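Local coordinates for protein 336aa long hypothetical dTDP-glucose 4,6-dehydratase (Pyrococcus horikoshii, PDB 2HUN) that binds NAD(+) in a Rossmann-type fold and probably acts as a dTDP-glucose 4,6-dehydratase, at residues A[12-17]-A[218-223]; A[20-25]-A[226-231]; A[180-185]-A[298-303]. All coordinates share one frame; numbering follows the deposited sequence.

Contact 1: A[12-17]-A[218-223]; sequences MGFIGS and LYVEDH. With NAD (nicotinamide-adenine-dinucleotide), chain C.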
loop_
_atom_site.group_PDB
_atom_site.type_symbol
_atom_site.label_atom_id
_atom_site.label_comp_id
_atom_site.label_asym_id
_atom_site.label_seq_id
_atom_site.Cartn_x
_atom_site.Cartn_y
_atom_site.Cartn_z
ATOM N N MET A 12 8.059 -23.423 -1.535
ATOM C CA MET A 12 7.770 -24.491 -2.487
ATOM C C MET A 12 7.477 -23.935 -3.879
ATOM O O MET A 12 7.096 -24.681 -4.789
ATOM C CB MET A 12 6.578 -25.329 -2.011
ATOM C CG MET A 12 6.697 -26.800 -2.385
ATOM S SD MET A 12 8.090 -27.588 -1.529
ATOM C CE MET A 12 7.225 -28.174 -0.028
ATOM N N GLY A 13 7.654 -22.625 -4.037
ATOM C CA GLY A 13 7.410 -21.988 -5.319
ATOM C C GLY A 13 8.665 -21.837 -6.161
ATOM O O GLY A 13 9.741 -22.311 -5.791
ATOM N N PHE A 14 8.528 -21.154 -7.291
ATOM C CA PHE A 14 9.634 -20.942 -8.228
ATOM C C PHE A 14 10.884 -20.317 -7.609
ATOM O O PHE A 14 11.932 -20.961 -7.509
ATOM C CB PHE A 14 9.124 -20.090 -9.401
ATOM C CG PHE A 14 10.204 -19.567 -10.322
ATOM C CD1 PHE A 14 11.322 -20.326 -10.630
ATOM C CD2 PHE A 14 10.060 -18.324 -10.930
ATOM C CE1 PHE A 14 12.287 -19.858 -11.535
ATOM C CE2 PHE A 14 11.019 -17.848 -11.836
ATOM C CZ PHE A 14 12.133 -18.621 -12.136
ATOM N N ILE A 15 10.777 -19.065 -7.189
ATOM C CA ILE A 15 11.920 -18.366 -6.610
ATOM C C ILE A 15 12.281 -18.894 -5.226
ATOM O O ILE A 15 13.459 -18.994 -4.884
ATOM C CB ILE A 15 11.649 -16.844 -6.532
ATOM C CG1 ILE A 15 11.335 -16.314 -7.934
ATOM C CG2 ILE A 15 12.863 -16.119 -5.950
ATOM C CD1 ILE A 15 10.901 -14.856 -7.971
ATOM N N GLY A 16 11.267 -19.238 -4.433
ATOM C CA GLY A 16 11.518 -19.757 -3.099
ATOM C C GLY A 16 12.390 -21.003 -3.127
ATOM O O GLY A 16 13.353 -21.109 -2.367
ATOM N N SER A 17 12.055 -21.949 -4.003
ATOM C CA SER A 17 12.824 -23.186 -4.125
ATOM C C SER A 17 14.250 -22.901 -4.552
ATOM O O SER A 17 15.191 -23.467 -4.003
ATOM C CB SER A 17 12.171 -24.131 -5.136
ATOM O OG SER A 17 10.985 -24.680 -4.597
ATOM N N LEU A 218 15.612 -11.143 -15.389
ATOM C CA LEU A 218 16.625 -11.398 -14.372
ATOM C C LEU A 218 16.750 -12.891 -14.075
ATOM O O LEU A 218 15.773 -13.523 -13.666
ATOM C CB LEU A 218 16.240 -10.644 -13.094
ATOM C CG LEU A 218 17.077 -10.795 -11.822
ATOM C CD1 LEU A 218 18.429 -10.142 -12.018
ATOM C CD2 LEU A 218 16.340 -10.144 -10.661
ATOM N N TYR A 219 17.941 -13.453 -14.269
ATOM C CA TYR A 219 18.144 -14.876 -13.982
ATOM C C TYR A 219 17.835 -15.091 -12.501
ATOM O O TYR A 219 18.336 -14.362 -11.648
ATOM C CB TYR A 219 19.583 -15.303 -14.287
ATOM C CG TYR A 219 19.789 -16.804 -14.177
ATOM C CD1 TYR A 219 19.009 -17.689 -14.923
ATOM C CD2 TYR A 219 20.732 -17.339 -13.295
ATOM C CE1 TYR A 219 19.155 -19.069 -14.792
ATOM C CE2 TYR A 219 20.887 -18.717 -13.157
ATOM C CZ TYR A 219 20.091 -19.576 -13.907
ATOM O OH TYR A 219 20.208 -20.935 -13.747
ATOM N N VAL A 220 17.006 -16.084 -12.197
ATOM C CA VAL A 220 16.605 -16.332 -10.817
ATOM C C VAL A 220 17.754 -16.430 -9.813
ATOM O O VAL A 220 17.654 -15.891 -8.710
ATOM C CB VAL A 220 15.708 -17.599 -10.705
ATOM C CG1 VAL A 220 16.519 -18.865 -11.005
ATOM C CG2 VAL A 220 15.078 -17.665 -9.318
ATOM N N GLU A 221 18.849 -17.093 -10.173
ATOM C CA GLU A 221 19.960 -17.195 -9.227
ATOM C C GLU A 221 20.505 -15.804 -8.867
ATOM O O GLU A 221 20.937 -15.576 -7.729
ATOM C CB GLU A 221 21.095 -18.065 -9.783
ATOM C CG GLU A 221 22.120 -18.467 -8.720
ATOM C CD GLU A 221 23.351 -19.132 -9.307
ATOM O OE1 GLU A 221 23.195 -20.093 -10.086
ATOM O OE2 GLU A 221 24.479 -18.697 -8.990
ATOM N N ASP A 222 20.484 -14.880 -9.831
ATOM C CA ASP A 222 20.957 -13.519 -9.586
ATOM C C ASP A 222 20.008 -12.803 -8.630
ATOM O O ASP A 222 20.438 -11.991 -7.811
ATOM C CB ASP A 222 21.063 -12.728 -10.894
ATOM C CG ASP A 222 22.427 -12.851 -11.540
ATOM O OD1 ASP A 222 23.430 -12.952 -10.800
ATOM O OD2 ASP A 222 22.499 -12.828 -12.786
ATOM N N HIS A 223 18.714 -13.086 -8.749
ATOM C CA HIS A 223 17.733 -12.490 -7.855
ATOM C C HIS A 223 18.063 -13.047 -6.468
ATOM O O HIS A 223 18.149 -12.307 -5.487
ATOM C CB HIS A 223 16.307 -12.894 -8.259
ATOM C CG HIS A 223 15.236 -12.358 -7.351
ATOM N ND1 HIS A 223 13.998 -12.956 -7.227
ATOM C CD2 HIS A 223 15.213 -11.275 -6.535
ATOM C CE1 HIS A 223 13.261 -12.266 -6.373
ATOM N NE2 HIS A 223 13.975 -11.241 -5.939
HETATM P PA NAD C . 4.970 -18.879 -7.185
HETATM O O1A NAD C . 3.564 -18.661 -7.560
HETATM O O2A NAD C . 5.806 -19.818 -7.985
HETATM O O5B NAD C . 4.979 -19.411 -5.673
HETATM C C5B NAD C . 4.338 -18.726 -4.587
HETATM C C4B NAD C . 4.507 -19.679 -3.396
HETATM O O4B NAD C . 3.950 -19.092 -2.203
HETATM C C3B NAD C . 3.750 -21.017 -3.635
HETATM O O3B NAD C . 4.583 -22.132 -3.275
HETATM C C2B NAD C . 2.475 -20.851 -2.787
HETATM O O2B NAD C . 1.854 -22.052 -2.331
HETATM C C1B NAD C . 2.966 -19.958 -1.646
HETATM N N9A NAD C . 1.906 -19.137 -1.022
HETATM C C8A NAD C . 1.045 -18.290 -1.616
HETATM N N7A NAD C . 0.252 -17.748 -0.693
HETATM C C5A NAD C . 0.594 -18.236 0.496
HETATM C C6A NAD C . 0.130 -18.052 1.828
HETATM N N6A NAD C . -0.871 -17.243 2.145
HETATM N N1A NAD C . 0.785 -18.786 2.846
HETATM C C2A NAD C . 1.842 -19.654 2.532
HETATM N N3A NAD C . 2.276 -19.828 1.277
HETATM C C4A NAD C . 1.660 -19.129 0.288
HETATM O O3 NAD C . 5.643 -17.455 -7.398
HETATM P PN NAD C . 7.100 -16.847 -7.288
HETATM O O1N NAD C . 7.325 -16.334 -8.671
HETATM O O2N NAD C . 8.088 -17.843 -6.827
HETATM O O5D NAD C . 6.933 -15.541 -6.351
HETATM C C5D NAD C . 7.667 -15.319 -5.143
HETATM C C4D NAD C . 7.577 -13.817 -4.771
HETATM O O4D NAD C . 8.349 -13.019 -5.684
HETATM C C3D NAD C . 6.136 -13.290 -4.783
HETATM O O3D NAD C . 5.946 -12.453 -3.613
HETATM C C2D NAD C . 6.063 -12.474 -6.104
HETATM O O2D NAD C . 5.116 -11.410 -5.970
HETATM C C1D NAD C . 7.501 -12.005 -6.255
HETATM N N1N NAD C . 7.933 -11.748 -7.644
HETATM C C2N NAD C . 8.072 -12.796 -8.614
HETATM C C3N NAD C . 8.501 -12.468 -9.912
HETATM C C7N NAD C . 8.683 -13.547 -11.004
HETATM O O7N NAD C . 9.230 -13.229 -12.068
HETATM N N7N NAD C . 8.270 -14.787 -10.775
HETATM C C4N NAD C . 8.787 -11.121 -10.250
HETATM C C5N NAD C . 8.643 -10.103 -9.283
HETATM C C6N NAD C . 8.219 -10.402 -7.978
#
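I15 and V220 bring the two backbones nearest, with 6.6 Å between their CA atoms, where the first turn of helix 14-26 faces the first turn of helix 220-233. The first partner is the glycine-rich turn of the Rossmann fold. G13 and G16 fit the GxGxxG pattern, and G13 is the N-cap of its helix. Y219 holds the same position before helix 220-233.

The side chains meet by apolar packing. The far end of the F14 ring reaches V220, with F14 CZ 4.0 Å from V220 CB. The two side chains approach at a slant. With CG anti to the backbone N (chi1 169°), the end of the F14 ring comes nearer V220 than its CB does. I15 works with both branches. Its CG2 lies 3.6 Å from H223 ND1, and its CD1 meets the edge of the imidazole, in the ring plane. H223 ND1 has its polar partner elsewhere: it is hydrogen-bonded to N181 OD1, and the I15 methyls pack beside it by van der Waals contact.

The same turn grips NAD. The F14 amide N donates to NAD O2A at 3.1 Å, almost straight at 176°. The I15 N donates to NAD O2N at 3.0 Å. Each phosphate thus takes one backbone amide at the helix start, where the helix dipole would probably steady the negative charge. I15 also touches the cofactor with its side chain: I15 CD1 packs 3.6 Å from NAD C2N of the nicotinamide ring.

Contact 2: A[20-25]-A[226-231]; sequences IRYILE and AIELVL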
loop_
_atom_site.group_PDB
_atom_site.type_symbol
_atom_site.label_atom_id
_atom_site.label_comp_id
_atom_site.label_asym_id
_atom_site.label_seq_id
_atom_site.Cartn_x
_atom_site.Cartn_y
_atom_site.Cartn_z
ATOM N N ILE A 20 16.098 -21.486 -1.482
ATOM C CA ILE A 20 16.417 -22.525 -0.511
ATOM C C ILE A 20 17.580 -23.426 -0.944
ATOM O O ILE A 20 18.488 -23.679 -0.159
ATOM C CB ILE A 20 15.174 -23.392 -0.205
ATOM C CG1 ILE A 20 14.131 -22.532 0.516
ATOM C CG2 ILE A 20 15.577 -24.615 0.625
ATOM C CD1 ILE A 20 12.808 -23.232 0.823
ATOM N N ARG A 21 17.561 -23.906 -2.184
ATOM C CA ARG A 21 18.643 -24.766 -2.666
ATOM C C ARG A 21 19.972 -24.002 -2.613
ATOM O O ARG A 21 20.994 -24.519 -2.147
ATOM C CB ARG A 21 18.361 -25.222 -4.104
ATOM C CG ARG A 21 19.303 -26.320 -4.607
ATOM C CD ARG A 21 18.829 -26.885 -5.946
ATOM N NE ARG A 21 17.464 -27.412 -5.882
ATOM C CZ ARG A 21 17.148 -28.648 -5.491
ATOM N NH1 ARG A 21 18.096 -29.502 -5.127
ATOM N NH2 ARG A 21 15.876 -29.032 -5.465
ATOM N N TYR A 22 19.946 -22.764 -3.094
ATOM C CA TYR A 22 21.134 -21.915 -3.097
ATOM C C TYR A 22 21.654 -21.706 -1.668
ATOM O O TYR A 22 22.828 -21.931 -1.375
ATOM C CB TYR A 22 20.788 -20.559 -3.717
ATOM C CG TYR A 22 21.912 -19.555 -3.678
ATOM C CD1 TYR A 22 22.855 -19.499 -4.700
ATOM C CD2 TYR A 22 22.029 -18.651 -2.615
ATOM C CE1 TYR A 22 23.893 -18.559 -4.671
ATOM C CE2 TYR A 22 23.058 -17.714 -2.576
ATOM C CZ TYR A 22 23.984 -17.674 -3.606
ATOM O OH TYR A 22 25.003 -16.752 -3.574
ATOM N N ILE A 23 20.770 -21.269 -0.782
ATOM C CA ILE A 23 21.142 -21.018 0.605
ATOM C C ILE A 23 21.772 -22.217 1.314
ATOM O O ILE A 23 22.827 -22.088 1.935
ATOM C CB ILE A 23 19.919 -20.516 1.412
ATOM C CG1 ILE A 23 19.774 -19.003 1.220
ATOM C CG2 ILE A 23 20.045 -20.895 2.879
ATOM C CD1 ILE A 23 21.067 -18.218 1.443
ATOM N N LEU A 24 21.131 -23.380 1.225
ATOM C CA LEU A 24 21.662 -24.575 1.877
ATOM C C LEU A 24 22.970 -25.026 1.241
ATOM O O LEU A 24 23.817 -25.626 1.900
ATOM C CB LEU A 24 20.636 -25.713 1.828
ATOM C CG LEU A 24 19.380 -25.478 2.669
ATOM C CD1 LEU A 24 18.398 -26.624 2.479
ATOM C CD2 LEU A 24 19.771 -25.341 4.131
ATOM N N GLU A 25 23.142 -24.727 -0.039
ATOM C CA GLU A 25 24.355 -25.115 -0.734
ATOM C C GLU A 25 25.528 -24.219 -0.364
ATOM O O GLU A 25 26.640 -24.699 -0.168
ATOM C CB GLU A 25 24.122 -25.077 -2.242
ATOM C CG GLU A 25 25.252 -25.655 -3.058
ATOM C CD GLU A 25 24.843 -25.918 -4.492
ATOM O OE1 GLU A 25 23.805 -26.590 -4.698
ATOM O OE2 GLU A 25 25.555 -25.456 -5.410
ATOM N N ALA A 226 20.954 -11.465 -4.847
ATOM C CA ALA A 226 20.584 -10.136 -4.380
ATOM C C ALA A 226 19.846 -10.238 -3.042
ATOM O O ALA A 226 20.143 -9.493 -2.114
ATOM C CB ALA A 226 19.697 -9.440 -5.415
ATOM N N ILE A 227 18.883 -11.150 -2.945
ATOM C CA ILE A 227 18.137 -11.323 -1.701
ATOM C C ILE A 227 19.101 -11.659 -0.559
ATOM O O ILE A 227 18.998 -11.105 0.540
ATOM C CB ILE A 227 17.077 -12.451 -1.827
ATOM C CG1 ILE A 227 16.001 -12.041 -2.840
ATOM C CG2 ILE A 227 16.457 -12.744 -0.456
ATOM C CD1 ILE A 227 14.883 -13.064 -3.049
ATOM N N GLU A 228 20.037 -12.564 -0.825
ATOM C CA GLU A 228 21.023 -12.960 0.176
ATOM C C GLU A 228 21.774 -11.730 0.664
ATOM O O GLU A 228 21.935 -11.517 1.869
ATOM C CB GLU A 228 22.023 -13.962 -0.416
ATOM C CG GLU A 228 23.232 -14.242 0.487
ATOM C CD GLU A 228 24.218 -15.243 -0.103
ATOM O OE1 GLU A 228 24.559 -15.127 -1.301
ATOM O OE2 GLU A 228 24.668 -16.142 0.638
ATOM N N LEU A 229 22.232 -10.923 -0.291
ATOM C CA LEU A 229 22.980 -9.714 0.002
ATOM C C LEU A 229 22.152 -8.751 0.851
ATOM O O LEU A 229 22.650 -8.190 1.823
ATOM C CB LEU A 229 23.392 -9.043 -1.313
ATOM C CG LEU A 229 24.661 -8.198 -1.308
ATOM C CD1 LEU A 229 25.811 -8.984 -0.687
ATOM C CD2 LEU A 229 25.002 -7.812 -2.745
ATOM N N VAL A 230 20.892 -8.557 0.469
ATOM C CA VAL A 230 19.993 -7.672 1.197
ATOM C C VAL A 230 19.775 -8.224 2.611
ATOM O O VAL A 230 19.736 -7.472 3.575
ATOM C CB VAL A 230 18.620 -7.537 0.473
ATOM C CG1 VAL A 230 17.613 -6.820 1.372
ATOM C CG2 VAL A 230 18.789 -6.756 -0.823
ATOM N N LEU A 231 19.641 -9.542 2.721
ATOM C CA LEU A 231 19.437 -10.193 4.017
ATOM C C LEU A 231 20.596 -9.911 4.974
ATOM O O LEU A 231 20.388 -9.476 6.102
ATOM C CB LEU A 231 19.308 -11.709 3.833
ATOM C CG LEU A 231 19.236 -12.555 5.113
ATOM C CD1 LEU A 231 17.911 -12.323 5.818
ATOM C CD2 LEU A 231 19.407 -14.036 4.763
#
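The phenol of Y22 and the carboxylate of E228 join two helices that pack side by side in the Rossmann-type domain. Y22 OH donates to E228 OE1 at 2.8 Å. The hydroxyl meets that oxygen on its syn side, 26° out of the carboxylate plane. The acid arrives at the edge of the phenol ring, with E228 CD in the ring plane. Ring and carboxylate are turned 80° against each other, so they do not stack. E228 OE1 lies by the edge of the ring that runs from CE2 to the hydroxyl, 3.3 Å from Y22 CE2.

I23 adds a lighter touch. Its CD1 comes 4.2 Å from E228 OE2, so the acid has an aliphatic branch beside its second oxygen.

The next shell sets these groups in place. E228 spans the gap between the helices with CG anti to the backbone N (chi1 170°) and a chain that stays extended beyond CG. Its far oxygen is taken by H27, just past the end of helix 14-26: E228 OE2 accepts from H27 NE2. One carboxylate therefore ties helix 220-233 to two residues of helix 14-26 and its tail, and the two bonds should hold its rotation. The Y22 ring also packs on V224 and R225, one turn earlier in helix 220-233. I23 also packs on V32 of strand 31-36.

Along the backbones the closest CA atoms are those of I23 and E228, 8.1 Å from each other.

Contact 3: A[180-185]-A[298-303]; sequences NNYGPY and YTFDEG. With NAD (nicotinamide-adenine-dinucleotide), chain C.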
loop_
_atom_site.group_PDB
_atom_site.type_symbol
_atom_site.label_atom_id
_atom_site.label_comp_id
_atom_site.label_asym_id
_atom_site.label_seq_id
_atom_site.Cartn_x
_atom_site.Cartn_y
_atom_site.Cartn_z
ATOM N N ASN A 180 11.202 -9.484 -13.960
ATOM C CA ASN A 180 10.835 -10.851 -14.315
ATOM C C ASN A 180 11.937 -11.886 -14.117
ATOM O O ASN A 180 13.026 -11.749 -14.668
ATOM C CB ASN A 180 10.363 -10.882 -15.763
ATOM C CG ASN A 180 9.265 -9.887 -16.028
ATOM O OD1 ASN A 180 8.132 -10.055 -15.572
ATOM N ND2 ASN A 180 9.599 -8.822 -16.755
ATOM N N ASN A 181 11.646 -12.916 -13.324
ATOM C CA ASN A 181 12.610 -13.991 -13.082
ATOM C C ASN A 181 12.422 -15.118 -14.096
ATOM O O ASN A 181 11.315 -15.351 -14.585
ATOM C CB ASN A 181 12.436 -14.598 -11.683
ATOM C CG ASN A 181 13.059 -13.758 -10.583
ATOM O OD1 ASN A 181 13.726 -14.289 -9.693
ATOM N ND2 ASN A 181 12.831 -12.446 -10.626
ATOM N N TYR A 182 13.513 -15.815 -14.393
ATOM C CA TYR A 182 13.498 -16.955 -15.302
ATOM C C TYR A 182 14.626 -17.883 -14.868
ATOM O O TYR A 182 15.612 -17.441 -14.271
ATOM C CB TYR A 182 13.686 -16.503 -16.758
ATOM C CG TYR A 182 15.067 -15.995 -17.107
ATOM C CD1 TYR A 182 15.417 -14.665 -16.886
ATOM C CD2 TYR A 182 16.022 -16.843 -17.665
ATOM C CE1 TYR A 182 16.692 -14.187 -17.218
ATOM C CE2 TYR A 182 17.294 -16.378 -17.999
ATOM C CZ TYR A 182 17.621 -15.052 -17.774
ATOM O OH TYR A 182 18.873 -14.590 -18.114
ATOM N N GLY A 183 14.467 -19.172 -15.145
ATOM C CA GLY A 183 15.475 -20.139 -14.761
ATOM C C GLY A 183 14.827 -21.439 -14.324
ATOM O O GLY A 183 13.635 -21.651 -14.574
ATOM N N PRO A 184 15.580 -22.324 -13.651
ATOM C CA PRO A 184 15.063 -23.617 -13.183
ATOM C C PRO A 184 13.796 -23.521 -12.342
ATOM O O PRO A 184 13.601 -22.565 -11.589
ATOM C CB PRO A 184 16.233 -24.185 -12.382
ATOM C CG PRO A 184 17.439 -23.584 -13.072
ATOM C CD PRO A 184 17.001 -22.161 -13.289
ATOM N N TYR A 185 12.930 -24.517 -12.486
ATOM C CA TYR A 185 11.696 -24.593 -11.714
ATOM C C TYR A 185 10.578 -23.596 -12.018
ATOM O O TYR A 185 9.647 -23.455 -11.224
ATOM C CB TYR A 185 12.031 -24.538 -10.223
ATOM C CG TYR A 185 12.973 -25.637 -9.780
ATOM C CD1 TYR A 185 12.525 -26.955 -9.638
ATOM C CD2 TYR A 185 14.319 -25.367 -9.521
ATOM C CE1 TYR A 185 13.395 -27.977 -9.245
ATOM C CE2 TYR A 185 15.198 -26.379 -9.130
ATOM C CZ TYR A 185 14.728 -27.681 -8.993
ATOM O OH TYR A 185 15.593 -28.673 -8.585
ATOM N N TYR A 298 25.413 -13.336 -14.176
ATOM C CA TYR A 298 25.222 -13.939 -15.489
ATOM C C TYR A 298 24.647 -12.942 -16.488
ATOM O O TYR A 298 23.844 -12.082 -16.121
ATOM C CB TYR A 298 24.246 -15.115 -15.378
ATOM C CG TYR A 298 24.586 -16.127 -14.306
ATOM C CD1 TYR A 298 25.641 -17.028 -14.471
ATOM C CD2 TYR A 298 23.857 -16.176 -13.120
ATOM C CE1 TYR A 298 25.958 -17.953 -13.478
ATOM C CE2 TYR A 298 24.167 -17.095 -12.120
ATOM C CZ TYR A 298 25.215 -17.978 -12.304
ATOM O OH TYR A 298 25.519 -18.878 -11.310
ATOM N N THR A 299 25.060 -13.059 -17.747
ATOM C CA THR A 299 24.519 -12.195 -18.792
ATOM C C THR A 299 23.214 -12.877 -19.197
ATOM O O THR A 299 22.942 -13.988 -18.753
ATOM C CB THR A 299 25.444 -12.127 -20.023
ATOM O OG1 THR A 299 25.643 -13.444 -20.545
ATOM C CG2 THR A 299 26.795 -11.529 -19.643
ATOM N N PHE A 300 22.402 -12.222 -20.017
ATOM C CA PHE A 300 21.148 -12.827 -20.439
ATOM C C PHE A 300 21.436 -14.135 -21.181
ATOM O O PHE A 300 20.752 -15.142 -20.973
ATOM C CB PHE A 300 20.371 -11.873 -21.346
ATOM C CG PHE A 300 19.011 -12.383 -21.734
ATOM C CD1 PHE A 300 18.030 -12.593 -20.768
ATOM C CD2 PHE A 300 18.713 -12.668 -23.061
ATOM C CE1 PHE A 300 16.774 -13.078 -21.120
ATOM C CE2 PHE A 300 17.457 -13.153 -23.420
ATOM C CZ PHE A 300 16.486 -13.357 -22.446
ATOM N N ASP A 301 22.457 -14.112 -22.036
ATOM C CA ASP A 301 22.856 -15.291 -22.805
ATOM C C ASP A 301 23.257 -16.460 -21.915
ATOM O O ASP A 301 22.882 -17.607 -22.170
ATOM C CB ASP A 301 24.024 -14.948 -23.733
ATOM C CG ASP A 301 23.565 -14.438 -25.084
ATOM O OD1 ASP A 301 22.730 -13.512 -25.128
ATOM O OD2 ASP A 301 24.048 -14.963 -26.105
ATOM N N GLU A 302 24.033 -16.173 -20.876
ATOM C CA GLU A 302 24.473 -17.219 -19.967
ATOM C C GLU A 302 23.284 -17.774 -19.186
ATOM O O GLU A 302 23.174 -18.980 -18.979
ATOM C CB GLU A 302 25.534 -16.674 -19.002
ATOM C CG GLU A 302 26.833 -16.252 -19.684
ATOM C CD GLU A 302 27.838 -15.656 -18.716
ATOM O OE1 GLU A 302 27.478 -14.699 -18.005
ATOM O OE2 GLU A 302 28.990 -16.137 -18.667
ATOM N N GLY A 303 22.385 -16.887 -18.771
ATOM C CA GLY A 303 21.223 -17.310 -18.011
ATOM C C GLY A 303 20.243 -18.139 -18.822
ATOM O O GLY A 303 19.638 -19.077 -18.298
HETATM P PA NAD C . 4.970 -18.879 -7.185
HETATM O O1A NAD C . 3.564 -18.661 -7.560
HETATM O O2A NAD C . 5.806 -19.818 -7.985
HETATM O O5B NAD C . 4.979 -19.411 -5.673
HETATM C C5B NAD C . 4.338 -18.726 -4.587
HETATM C C4B NAD C . 4.507 -19.679 -3.396
HETATM O O4B NAD C . 3.950 -19.092 -2.203
HETATM C C3B NAD C . 3.750 -21.017 -3.635
HETATM O O3B NAD C . 4.583 -22.132 -3.275
HETATM C C2B NAD C . 2.475 -20.851 -2.787
HETATM O O2B NAD C . 1.854 -22.052 -2.331
HETATM C C1B NAD C . 2.966 -19.958 -1.646
HETATM N N9A NAD C . 1.906 -19.137 -1.022
HETATM C C8A NAD C . 1.045 -18.290 -1.616
HETATM N N7A NAD C . 0.252 -17.748 -0.693
HETATM C C5A NAD C . 0.594 -18.236 0.496
HETATM C C6A NAD C . 0.130 -18.052 1.828
HETATM N N6A NAD C . -0.871 -17.243 2.145
HETATM N N1A NAD C . 0.785 -18.786 2.846
HETATM C C2A NAD C . 1.842 -19.654 2.532
HETATM N N3A NAD C . 2.276 -19.828 1.277
HETATM C C4A NAD C . 1.660 -19.129 0.288
HETATM O O3 NAD C . 5.643 -17.455 -7.398
HETATM P PN NAD C . 7.100 -16.847 -7.288
HETATM O O1N NAD C . 7.325 -16.334 -8.671
HETATM O O2N NAD C . 8.088 -17.843 -6.827
HETATM O O5D NAD C . 6.933 -15.541 -6.351
HETATM C C5D NAD C . 7.667 -15.319 -5.143
HETATM C C4D NAD C . 7.577 -13.817 -4.771
HETATM O O4D NAD C . 8.349 -13.019 -5.684
HETATM C C3D NAD C . 6.136 -13.290 -4.783
HETATM O O3D NAD C . 5.946 -12.453 -3.613
HETATM C C2D NAD C . 6.063 -12.474 -6.104
HETATM O O2D NAD C . 5.116 -11.410 -5.970
HETATM C C1D NAD C . 7.501 -12.005 -6.255
HETATM N N1N NAD C . 7.933 -11.748 -7.644
HETATM C C2N NAD C . 8.072 -12.796 -8.614
HETATM C C3N NAD C . 8.501 -12.468 -9.912
HETATM C C7N NAD C . 8.683 -13.547 -11.004
HETATM O O7N NAD C . 9.230 -13.229 -12.068
HETATM N N7N NAD C . 8.270 -14.787 -10.775
HETATM C C4N NAD C . 8.787 -11.121 -10.250
HETATM C C5N NAD C . 8.643 -10.103 -9.283
HETATM C C6N NAD C . 8.219 -10.402 -7.978
#
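Y182 and F300 form an aromatic pair that joins the end of strand 172-182 of the Rossmann-type sheet to the start of helix 300-313. It is an offset edge-to-face pair. The edge of F300 points toward the face of Y182, with centroids 5.5 Å apart and planes at 64°. The nearest carbon of F300 also reaches the phenol oxygen: F300 CD1 lies 3.4 Å from Y182 OH. F300 also packs on V253 and I256 of helix 250-260, which brings a third element of the fold to this pair.

Packing against the backbone follows. G303 C sits at the edge of the Y182 ring, in its plane, 3.5 Å from Y182 CE2. G303 has no CB, and one here would run into Y182 OH. Y182 points its ring at the helix with CG between the backbone N and the carbonyl carbon (chi1 70°).

Hydrogen bonds order each side separately. T299 and E302 form a capping box at the start of helix 300-313. E302 N donates to T299 OG1, and T299 N donates to E302 OE1 at 2.9 Å, using the anti lone pair of that oxygen. The strand partner is tied to the cofactor, next to Y182 in sequence. N181 lies in the NAD site. Its backbone takes the nicotinamide carboxamide: N181 N donates to NAD O7N at 2.7 Å, nearly straight at 173°.

In the fold
All three contacts are largely buried, but contact 1 lies nearest the middle of the chain and contacts 2 and 3 farther out. Contacts 1 and 2 use the same two helices, 14-26 and 220-233. The pairing is apolar at the helix starts, beside NAD, and becomes a polar tyrosine-glutamate link farther along, away from the cofactor. Contact 3 is mainly aromatic packing. It meets contact 1 through neighbouring strands 172-182 and 215-219, and both touch NAD, one at the diphosphate and nicotinamide ring, the other at the carboxamide. Contacts 2 and 3 are the farthest apart of the three pairs, about 16 Å between centres.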